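Local coordinates for alanine racemase (Enterococcus faecalis, PDB 3E6E), which is an alanine racemase, a homodimeric protein whose subunits join an N-terminal TIM-barrel domain to a C-terminal domain rich in beta strands, at residues H169-D174 with T178-K183. The protein carries 1 engineered substitution. Sequence-based numbering, arbitrary orientation.
Sequences HFSTAD and TSYFEK. With DCS (D-[3-hydroxy-2-methyl-5-phosphonooxymethyl-pyridin-4-ylmethyl]-N,O-cycloserylamide), chain D.
The rings of F170 and F181 form an offset stack, centroids 4.0 Å apart and planes 26° from parallel: F181 CE1 sits over the centre of the F170 ring, whereas F170 CE1 lies toward the rim of the F181 face. F181 also stacks with the ring of H213. F181 reaches the loop because its ring extends opposite the backbone N (chi1 -178°), and A173 CB packs 3.8 Å from F181 CE1. Two hydroxyls and a methyl meet Y180: T172 OG1 lies in the ring plane at the edge, 3.5 Å from Y180 CD2, and S171 OG comes in obliquely, nearest Y180 CE2. T172 CG2, 3.8 Å from Y180 CD2, adds an apolar touch. One residue before F170, DCS lies over one face of H169, its C3 offset toward the rim, with H169 ND1 3.5 Å from DCS C2; H169 NE2 is hydrogen-bonded to Y267 OH of the second subunit. The case illustrates how a TIM barrel places pocket residues on loops after its parallel strands: 169-174 leaves strand 165-167, and the aromatic pair packs it on the first turn of helix 179-193, while T209 of helix 207-212 also touches F170.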
ATOM      1  N   HIS A 169      -0.051   6.960 -25.881  1.00 16.99           N
ATOM      2  CA  HIS A 169       0.214   5.794 -25.072  1.00 15.14           C
ATOM      3  C   HIS A 169      -0.641   4.640 -25.545  1.00 13.61           C
ATOM      4  O   HIS A 169      -1.820   4.805 -25.824  1.00 13.05           O
ATOM      5  CB  HIS A 169      -0.076   6.124 -23.602  1.00 16.60           C
ATOM      6  CG  HIS A 169       0.312   5.031 -22.651  1.00 21.12           C
ATOM      7  ND1 HIS A 169       1.619   4.615 -22.483  1.00 20.80           N
ATOM      8  CD2 HIS A 169      -0.442   4.228 -21.863  1.00 20.04           C
ATOM      9  CE1 HIS A 169       1.648   3.603 -21.637  1.00 20.35           C
ATOM     10  NE2 HIS A 169       0.412   3.349 -21.247  1.00 21.70           N
ATOM     11  N   PHE A 170      -0.043   3.466 -25.647  1.00 12.53           N
ATOM     12  CA  PHE A 170      -0.786   2.302 -26.096  1.00 13.56           C
ATOM     13  C   PHE A 170      -1.500   1.579 -24.948  1.00 13.39           C
ATOM     14  O   PHE A 170      -1.044   1.630 -23.793  1.00 11.80           O
ATOM     15  CB  PHE A 170       0.167   1.362 -26.814  1.00 14.79           C
ATOM     16  CG  PHE A 170       0.705   1.917 -28.103  1.00 14.52           C
ATOM     17  CD1 PHE A 170      -0.061   1.876 -29.262  1.00 12.01           C
ATOM     18  CD2 PHE A 170       1.991   2.447 -28.163  1.00 13.15           C
ATOM     19  CE1 PHE A 170       0.448   2.341 -30.461  1.00 11.95           C
ATOM     20  CE2 PHE A 170       2.503   2.919 -29.364  1.00 14.12           C
ATOM     21  CZ  PHE A 170       1.733   2.863 -30.517  1.00 12.00           C
ATOM     22  N   SER A 171      -2.610   0.914 -25.267  1.00 11.00           N
ATOM     23  CA  SER A 171      -3.365   0.202 -24.253  1.00 14.42           C
ATOM     24  C   SER A 171      -3.325  -1.302 -24.435  1.00 15.34           C
ATOM     25  O   SER A 171      -3.708  -2.040 -23.533  1.00 16.93           O
ATOM     26  CB  SER A 171      -4.822   0.658 -24.248  1.00 17.80           C
ATOM     27  OG  SER A 171      -5.503   0.254 -25.427  1.00 21.00           O
ATOM     28  N   THR A 172      -2.856  -1.752 -25.596  1.00 15.95           N
ATOM     29  CA  THR A 172      -2.791  -3.180 -25.904  1.00 14.11           C
ATOM     30  C   THR A 172      -1.456  -3.645 -26.455  1.00 14.72           C
ATOM     31  O   THR A 172      -1.387  -4.695 -27.080  1.00 15.30           O
ATOM     32  CB  THR A 172      -3.868  -3.570 -26.946  1.00 13.15           C
ATOM     33  OG1 THR A 172      -3.706  -2.766 -28.120  1.00  9.01           O
ATOM     34  CG2 THR A 172      -5.253  -3.352 -26.382  1.00 12.03           C
ATOM     35  N   ALA A 173      -0.395  -2.884 -26.215  1.00 17.85           N
ATOM     36  CA  ALA A 173       0.927  -3.236 -26.735  1.00 19.28           C
ATOM     37  C   ALA A 173       1.481  -4.550 -26.216  1.00 20.78           C
ATOM     38  O   ALA A 173       2.325  -5.162 -26.863  1.00 20.95           O
ATOM     39  CB  ALA A 173       1.913  -2.123 -26.440  1.00 20.85           C
ATOM     40  N   ASP A 174       1.023  -4.988 -25.049  1.00 22.41           N
ATOM     41  CA  ASP A 174       1.524  -6.241 -24.492  1.00 25.94           C
ATOM     42  C   ASP A 174       0.615  -7.409 -24.840  1.00 27.25           C
ATOM     43  O   ASP A 174       0.772  -8.502 -24.302  1.00 27.30           O
ATOM     44  CB  ASP A 174       1.663  -6.135 -22.972  1.00 26.75           C
ATOM     45  CG  ASP A 174       0.323  -6.033 -22.271  1.00 29.17           C
ATOM     46  OD1 ASP A 174      -0.495  -5.161 -22.642  1.00 31.91           O
ATOM     47  OD2 ASP A 174       0.082  -6.824 -21.344  1.00 29.92           O
ATOM     48  N   THR A 178      -2.384  -7.948 -32.287  1.00 23.91           N
ATOM     49  CA  THR A 178      -1.895  -6.605 -32.551  1.00 24.29           C
ATOM     50  C   THR A 178      -2.900  -5.617 -33.172  1.00 24.46           C
ATOM     51  O   THR A 178      -2.565  -4.462 -33.409  1.00 24.92           O
ATOM     52  CB  THR A 178      -0.652  -6.674 -33.441  1.00 23.87           C
ATOM     53  OG1 THR A 178      -0.999  -7.263 -34.705  1.00 25.47           O
ATOM     54  CG2 THR A 178       0.425  -7.531 -32.774  1.00 22.76           C
ATOM     55  N   SER A 179      -4.133  -6.056 -33.397  1.00 23.56           N
ATOM     56  CA  SER A 179      -5.148  -5.204 -34.012  1.00 23.33           C
ATOM     57  C   SER A 179      -5.287  -3.805 -33.407  1.00 22.96           C
ATOM     58  O   SER A 179      -4.960  -2.803 -34.053  1.00 22.86           O
ATOM     59  CB  SER A 179      -6.500  -5.915 -33.974  1.00 22.89           C
ATOM     60  OG  SER A 179      -6.384  -7.218 -34.514  1.00 22.69           O
ATOM     61  N   TYR A 180      -5.781  -3.734 -32.176  1.00 22.45           N
ATOM     62  CA  TYR A 180      -5.975  -2.452 -31.526  1.00 21.08           C
ATOM     63  C   TYR A 180      -4.695  -1.629 -31.578  1.00 21.61           C
ATOM     64  O   TYR A 180      -4.737  -0.427 -31.808  1.00 22.16           O
ATOM     65  CB  TYR A 180      -6.423  -2.642 -30.072  1.00 20.21           C
ATOM     66  CG  TYR A 180      -7.085  -1.417 -29.480  1.00 18.95           C
ATOM     67  CD1 TYR A 180      -8.397  -1.077 -29.816  1.00 18.90           C
ATOM     68  CD2 TYR A 180      -6.383  -0.553 -28.636  1.00 19.62           C
ATOM     69  CE1 TYR A 180      -8.996   0.100 -29.325  1.00 16.66           C
ATOM     70  CE2 TYR A 180      -6.972   0.627 -28.147  1.00 17.56           C
ATOM     71  CZ  TYR A 180      -8.279   0.943 -28.497  1.00 15.74           C
ATOM     72  OH  TYR A 180      -8.860   2.098 -28.012  1.00 15.58           O
ATOM     73  N   PHE A 181      -3.554  -2.273 -31.381  1.00 23.10           N
ATOM     74  CA  PHE A 181      -2.283  -1.555 -31.406  1.00 24.70           C
ATOM     75  C   PHE A 181      -2.130  -0.825 -32.737  1.00 24.91           C
ATOM     76  O   PHE A 181      -1.957   0.399 -32.782  1.00 25.93           O
ATOM     77  CB  PHE A 181      -1.113  -2.528 -31.230  1.00 26.94           C
ATOM     78  CG  PHE A 181       0.240  -1.852 -31.188  1.00 28.36           C
ATOM     79  CD1 PHE A 181       0.714  -1.278 -30.011  1.00 28.04           C
ATOM     80  CD2 PHE A 181       1.021  -1.763 -32.336  1.00 27.88           C
ATOM     81  CE1 PHE A 181       1.941  -0.627 -29.983  1.00 29.52           C
ATOM     82  CE2 PHE A 181       2.250  -1.111 -32.318  1.00 28.96           C
ATOM     83  CZ  PHE A 181       2.715  -0.540 -31.141  1.00 28.84           C
ATOM     84  N   GLU A 182      -2.188  -1.600 -33.815  1.00 23.28           N
ATOM     85  CA  GLU A 182      -2.071  -1.080 -35.163  1.00 23.05           C
ATOM     86  C   GLU A 182      -2.983   0.123 -35.352  1.00 24.40           C
ATOM     87  O   GLU A 182      -2.586   1.130 -35.935  1.00 22.83           O
ATOM     88  CB  GLU A 182      -2.419  -2.186 -36.160  1.00 23.77           C
ATOM     89  CG  GLU A 182      -1.173  -2.840 -36.756  1.00 23.75           C
ATOM     90  CD  GLU A 182      -1.328  -4.316 -37.078  1.00 23.86           C
ATOM     91  OE1 GLU A 182      -2.279  -4.692 -37.795  1.00 23.16           O
ATOM     92  OE2 GLU A 182      -0.469  -5.100 -36.617  1.00 23.41           O
ATOM     93  N   LYS A 183      -4.203   0.018 -34.832  1.00 26.72           N
ATOM     94  CA  LYS A 183      -5.172   1.103 -34.923  1.00 26.06           C
ATOM     95  C   LYS A 183      -4.613   2.366 -34.274  1.00 25.60           C
ATOM     96  O   LYS A 183      -4.586   3.428 -34.895  1.00 25.33           O
ATOM     97  CB  LYS A 183      -6.485   0.705 -34.244  1.00 26.01           C
ATOM     98  CG  LYS A 183      -7.513   1.820 -34.154  1.00 27.86           C
ATOM     99  CD  LYS A 183      -8.860   1.322 -33.623  1.00 30.76           C
ATOM    100  CE  LYS A 183      -9.500   0.298 -34.576  1.00 33.82           C
ATOM    101  NZ  LYS A 183     -10.941  -0.007 -34.263  1.00 33.96           N
TER
HETATM  102  N1  DCS D 372       4.129   6.195 -20.545  1.00 29.63           N
HETATM  103  C2  DCS D 372       2.909   6.608 -19.916  1.00 29.64           C
HETATM  104  C2A DCS D 372       2.111   7.783 -20.449  1.00 31.69           C
HETATM  105  C3  DCS D 372       2.481   5.882 -18.799  1.00 29.97           C
HETATM  106  O3  DCS D 372       1.344   6.207 -18.146  1.00 30.58           O
HETATM  107  C4  DCS D 372       3.289   4.764 -18.339  1.00 30.89           C
HETATM  108  C4A DCS D 372       2.833   3.963 -17.134  1.00 34.27           C
HETATM  109  C5  DCS D 372       4.519   4.426 -19.057  1.00 28.15           C
HETATM  110  C6  DCS D 372       4.903   5.148 -20.131  1.00 28.49           C
HETATM  111  C5A DCS D 372       5.419   3.281 -18.661  1.00 26.89           C
HETATM  112  O4P DCS D 372       4.719   2.054 -18.883  1.00 27.14           O
HETATM  113  P   DCS D 372       5.298   0.598 -18.600  1.00 25.04           P
HETATM  114  O1P DCS D 372       6.459   0.440 -19.455  1.00 26.02           O
HETATM  115  O2P DCS D 372       5.637   0.492 -17.184  1.00 24.66           O
HETATM  116  O3P DCS D 372       4.263  -0.364 -18.963  1.00 25.99           O
HETATM  117  N   DCS D 372       1.452   3.385 -17.378  1.00 37.03           N
HETATM  118  CA  DCS D 372       0.815   2.603 -16.403  1.00 37.37           C
HETATM  119  C   DCS D 372      -0.253   3.035 -15.562  1.00 38.21           C
HETATM  120  O   DCS D 372      -0.802   4.284 -15.544  1.00 39.09           O
HETATM  121  ND  DCS D 372      -0.622   2.029 -14.806  1.00 37.84           N
HETATM  122  OG  DCS D 372       0.167   0.939 -15.111  1.00 37.75           O
HETATM  123  CB  DCS D 372       1.039   1.294 -16.078  1.00 38.26           C